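Local coordinates for uncharacterized NTF2-like protein (Cytophaga hutchinsonii ATCC 33406, PDB 3F14), which is of unknown function but belongs to the SnoaL-like branch of the NTF2-like proteins, whose curved sheet and helices often enclose a ligand pocket, at residues Y22-I33 and G41-M52. Sequence-based numbering, arbitrary orientation. Where two conformers were deposited one is given.
Sequences YACFNDIIEWNI and GKADVIDFCNKM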
# COMPACT_ATOMS: atom_id res chain seq x y z
N TYR A 22 7.08 18.70 -8.83
CA TYR A 22 5.89 19.46 -9.27
C TYR A 22 5.78 19.58 -10.80
O TYR A 22 4.66 19.50 -11.34
CB TYR A 22 5.89 20.86 -8.68
CG TYR A 22 5.74 20.95 -7.18
CD1 TYR A 22 5.13 19.96 -6.45
CD2 TYR A 22 6.17 22.10 -6.51
CE1 TYR A 22 5.03 20.07 -5.07
CE2 TYR A 22 6.04 22.22 -5.15
CZ TYR A 22 5.48 21.19 -4.44
OH TYR A 22 5.35 21.29 -3.09
N ALA A 23 6.91 19.78 -11.46
CA ALA A 23 6.94 19.86 -12.94
C ALA A 23 6.53 18.55 -13.63
O ALA A 23 6.26 18.57 -14.83
CB ALA A 23 8.31 20.28 -13.40
N CYS A 24 6.49 17.42 -12.90
CA CYS A 24 6.06 16.14 -13.42
C CYS A 24 4.59 15.86 -13.15
O CYS A 24 4.11 14.82 -13.56
CB CYS A 24 6.86 15.02 -12.74
SG CYS A 24 8.65 15.28 -12.86
N PHE A 25 3.88 16.75 -12.46
CA PHE A 25 2.47 16.51 -12.18
C PHE A 25 1.65 16.64 -13.43
O PHE A 25 1.79 17.62 -14.19
CB PHE A 25 1.92 17.52 -11.19
CG PHE A 25 2.35 17.33 -9.71
CD1 PHE A 25 3.30 16.39 -9.32
CD2 PHE A 25 1.79 18.14 -8.75
CE1 PHE A 25 3.63 16.24 -7.94
CE2 PHE A 25 2.12 18.02 -7.40
CZ PHE A 25 3.03 17.06 -7.00
N ASN A 26 0.73 15.70 -13.64
CA ASN A 26 -0.28 15.89 -14.68
C ASN A 26 -1.18 17.07 -14.33
O ASN A 26 -1.47 17.33 -13.17
CB ASN A 26 -1.07 14.60 -14.84
CG ASN A 26 -1.91 14.56 -16.10
OD1 ASN A 26 -3.03 15.05 -16.13
ND2 ASN A 26 -1.35 13.97 -17.16
N ASP A 27 -1.70 17.76 -15.34
CA ASP A 27 -2.63 18.88 -15.12
C ASP A 27 -3.79 18.46 -14.20
O ASP A 27 -4.26 19.29 -13.42
CB ASP A 27 -3.17 19.40 -16.45
CG ASP A 27 -2.14 20.22 -17.20
OD1 ASP A 27 -1.51 21.09 -16.55
OD2 ASP A 27 -1.95 19.95 -18.39
N ILE A 28 -4.26 17.23 -14.30
CA ILE A 28 -5.40 16.77 -13.48
C ILE A 28 -5.00 15.70 -12.48
O ILE A 28 -5.78 14.85 -12.13
CB ILE A 28 -6.63 16.38 -14.34
CG1 ILE A 28 -6.29 15.24 -15.30
CG2 ILE A 28 -7.14 17.63 -15.11
CD1 ILE A 28 -7.55 14.62 -15.98
N ILE A 29 -3.76 15.76 -12.03
CA ILE A 29 -3.28 14.88 -10.97
C ILE A 29 -4.25 14.81 -9.81
O ILE A 29 -4.84 15.79 -9.42
CB ILE A 29 -1.89 15.33 -10.49
CG1 ILE A 29 -1.31 14.36 -9.41
CG2 ILE A 29 -1.89 16.78 -9.92
CD1 ILE A 29 0.20 14.61 -9.10
N GLU A 30 -4.39 13.62 -9.22
CA GLU A 30 -5.12 13.49 -7.97
C GLU A 30 -4.20 12.82 -6.95
O GLU A 30 -3.48 11.89 -7.29
CB GLU A 30 -6.37 12.62 -8.15
CG GLU A 30 -7.31 13.22 -9.13
CD GLU A 30 -8.67 12.52 -9.21
OE1 GLU A 30 -8.93 11.59 -8.40
OE2 GLU A 30 -9.43 12.91 -10.12
N TRP A 31 -4.24 13.31 -5.71
CA TRP A 31 -3.59 12.68 -4.57
C TRP A 31 -4.67 12.23 -3.62
O TRP A 31 -5.33 13.04 -2.99
CB TRP A 31 -2.61 13.61 -3.88
CG TRP A 31 -1.74 12.94 -2.81
CD1 TRP A 31 -1.60 11.63 -2.60
CD2 TRP A 31 -0.83 13.59 -1.90
NE1 TRP A 31 -0.69 11.40 -1.59
CE2 TRP A 31 -0.19 12.59 -1.14
CE3 TRP A 31 -0.48 14.92 -1.66
CZ2 TRP A 31 0.75 12.89 -0.14
CZ3 TRP A 31 0.44 15.22 -0.65
CH2 TRP A 31 1.06 14.21 0.08
N ASN A 32 -4.87 10.91 -3.54
CA ASN A 32 -5.82 10.25 -2.66
C ASN A 32 -5.06 9.81 -1.40
O ASN A 32 -4.35 8.82 -1.42
CB ASN A 32 -6.45 9.06 -3.36
CG ASN A 32 -7.46 8.35 -2.49
OD1 ASN A 32 -7.72 8.76 -1.37
ND2 ASN A 32 -8.03 7.29 -3.01
N ILE A 33 -5.21 10.55 -0.31
CA ILE A 33 -4.63 10.21 0.99
C ILE A 33 -5.72 9.40 1.70
O ILE A 33 -6.71 9.94 2.20
CB ILE A 33 -4.19 11.43 1.78
CG1 ILE A 33 -3.16 12.23 0.93
CG2 ILE A 33 -3.57 10.96 3.14
CD1 ILE A 33 -2.73 13.58 1.60
N GLY A 41 -6.24 18.25 -9.11
CA GLY A 41 -5.75 19.28 -9.98
C GLY A 41 -4.36 19.77 -9.61
O GLY A 41 -4.01 19.80 -8.44
N LYS A 42 -3.60 20.15 -10.62
CA LYS A 42 -2.21 20.50 -10.42
C LYS A 42 -2.09 21.55 -9.34
O LYS A 42 -1.41 21.31 -8.34
CB LYS A 42 -1.59 20.95 -11.74
CG LYS A 42 -0.11 21.20 -11.68
CD LYS A 42 0.44 21.39 -13.08
CE LYS A 42 1.91 21.66 -13.07
NZ LYS A 42 2.41 22.06 -14.40
N ALA A 43 -2.77 22.69 -9.48
CA ALA A 43 -2.62 23.81 -8.55
C ALA A 43 -2.98 23.43 -7.13
O ALA A 43 -2.21 23.70 -6.22
CB ALA A 43 -3.47 25.03 -8.98
N ASP A 44 -4.09 22.71 -6.95
CA ASP A 44 -4.49 22.32 -5.60
C ASP A 44 -3.52 21.31 -5.00
O ASP A 44 -3.22 21.40 -3.80
CB ASP A 44 -5.87 21.65 -5.62
CG ASP A 44 -7.01 22.62 -5.79
OD1 ASP A 44 -6.76 23.84 -5.86
OD2 ASP A 44 -8.19 22.16 -5.84
N VAL A 45 -2.98 20.37 -5.78
CA VAL A 45 -2.02 19.40 -5.21
C VAL A 45 -0.71 20.11 -4.86
O VAL A 45 -0.13 19.85 -3.81
CB VAL A 45 -1.83 18.15 -6.10
CG1 VAL A 45 -0.79 17.22 -5.52
CG2 VAL A 45 -3.18 17.41 -6.32
N ILE A 46 -0.23 21.01 -5.71
CA ILE A 46 0.99 21.74 -5.40
C ILE A 46 0.78 22.59 -4.15
O ILE A 46 1.66 22.61 -3.26
CB ILE A 46 1.48 22.58 -6.61
CG1 ILE A 46 2.00 21.62 -7.67
CG2 ILE A 46 2.57 23.57 -6.17
CD1 ILE A 46 2.34 22.32 -8.98
N ASP A 47 -0.35 23.24 -4.02
CA ASP A 47 -0.59 24.10 -2.85
C ASP A 47 -0.64 23.25 -1.59
O ASP A 47 -0.12 23.64 -0.54
CB ASP A 47 -1.91 24.91 -2.99
CG ASP A 47 -1.81 26.06 -3.98
OD1 ASP A 47 -0.70 26.55 -4.31
OD2 ASP A 47 -2.91 26.58 -4.36
N PHE A 48 -1.25 22.08 -1.68
CA PHE A 48 -1.36 21.17 -0.53
C PHE A 48 -0.00 20.65 -0.14
O PHE A 48 0.37 20.66 1.04
CB PHE A 48 -2.29 20.01 -0.90
CG PHE A 48 -2.65 19.09 0.24
CD1 PHE A 48 -3.77 19.35 1.02
CD2 PHE A 48 -1.90 17.98 0.47
CE1 PHE A 48 -4.11 18.47 2.05
CE2 PHE A 48 -2.24 17.12 1.48
CZ PHE A 48 -3.34 17.38 2.25
N CYS A 49 0.79 20.23 -1.11
CA CYS A 49 2.16 19.82 -0.85
C CYS A 49 2.94 20.94 -0.23
O CYS A 49 3.76 20.68 0.69
CB CYS A 49 2.82 19.37 -2.16
SG CYS A 49 2.24 17.80 -2.80
N ASN A 50 2.85 22.17 -0.72
CA ASN A 50 3.59 23.28 -0.14
C ASN A 50 3.20 23.55 1.30
O ASN A 50 4.06 23.95 2.11
CB ASN A 50 3.49 24.56 -1.01
CG ASN A 50 4.43 24.50 -2.23
OD1 ASN A 50 5.46 23.84 -2.18
ND2 ASN A 50 4.11 25.24 -3.27
N LYS A 51 1.91 23.45 1.63
CA LYS A 51 1.46 23.63 3.01
C LYS A 51 2.12 22.59 3.93
O LYS A 51 2.55 22.92 5.05
CB LYS A 51 -0.07 23.56 3.04
CG LYS A 51 -0.76 23.62 4.38
CD LYS A 51 -2.28 23.82 4.18
CE LYS A 51 -3.09 23.45 5.41
NZ LYS A 51 -2.36 23.74 6.70
N MSE A 52 2.26 21.36 3.42
CA MSE A 52 2.83 20.16 4.13
C MSE A 52 4.37 20.13 4.23
O MSE A 52 4.92 19.49 5.12
CB MSE A 52 2.36 18.81 3.48
CG MSE A 52 2.69 17.46 4.27
SE MSE A 52 2.02 15.89 3.50
CE MSE A 52 0.17 16.27 3.67
O HOH W 1 1.05 21.12 -16.54
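Val-45 and Ile-46 of helix 42-57 pack against Phe-25, with Ile-46 CG1 3.6 Å from Phe-25 CE2 and Val-45 CG1 also touching that atom. This is the tight part of the contact, where the helix lies on the short strand 25-26; it meets strand 29-33 through Trp-31. There, Trp-31 CZ3 sits 3.8 Å from Cys-49 SG and also meets Phe-48 CD2, the two ring planes being nearly perpendicular (88°), while Met-52 SE lies beside Trp-31 CH2. CG of Trp-31, anti to the backbone N (chi1 -171°), sets the six-membered ring among these three side chains; Trp-31 NE1 is hydrogen-bonded to Ser-109 OG.

Tyr-22 lies nearer solvent. Ile-46 CG2 covers one face of the Tyr-22 ring, 3.9 Å from its centroid, and Tyr-22 OH donates to Asn-50 OD1 (2.7 Å) from well above the carbonyl plane. A leucine here would probably leave Asn-50 OD1 without this donor and Ile-46 CG2 without the ring face it packs on. On the solvent side, Asp-27 OD1 and Lys-42 NZ stand 4.6 Å apart, beyond a salt bridge, and a water joins them.

Gly-41, the N-cap, donates a hydrogen bond from N to Ile-29 O (2.8 Å), and Lys-42 N donates one to Asp-27 O. The chemistry implies an apolar centre, backbone hydrogen bonds setting the helix start, and a water that probably moderates the charges outside.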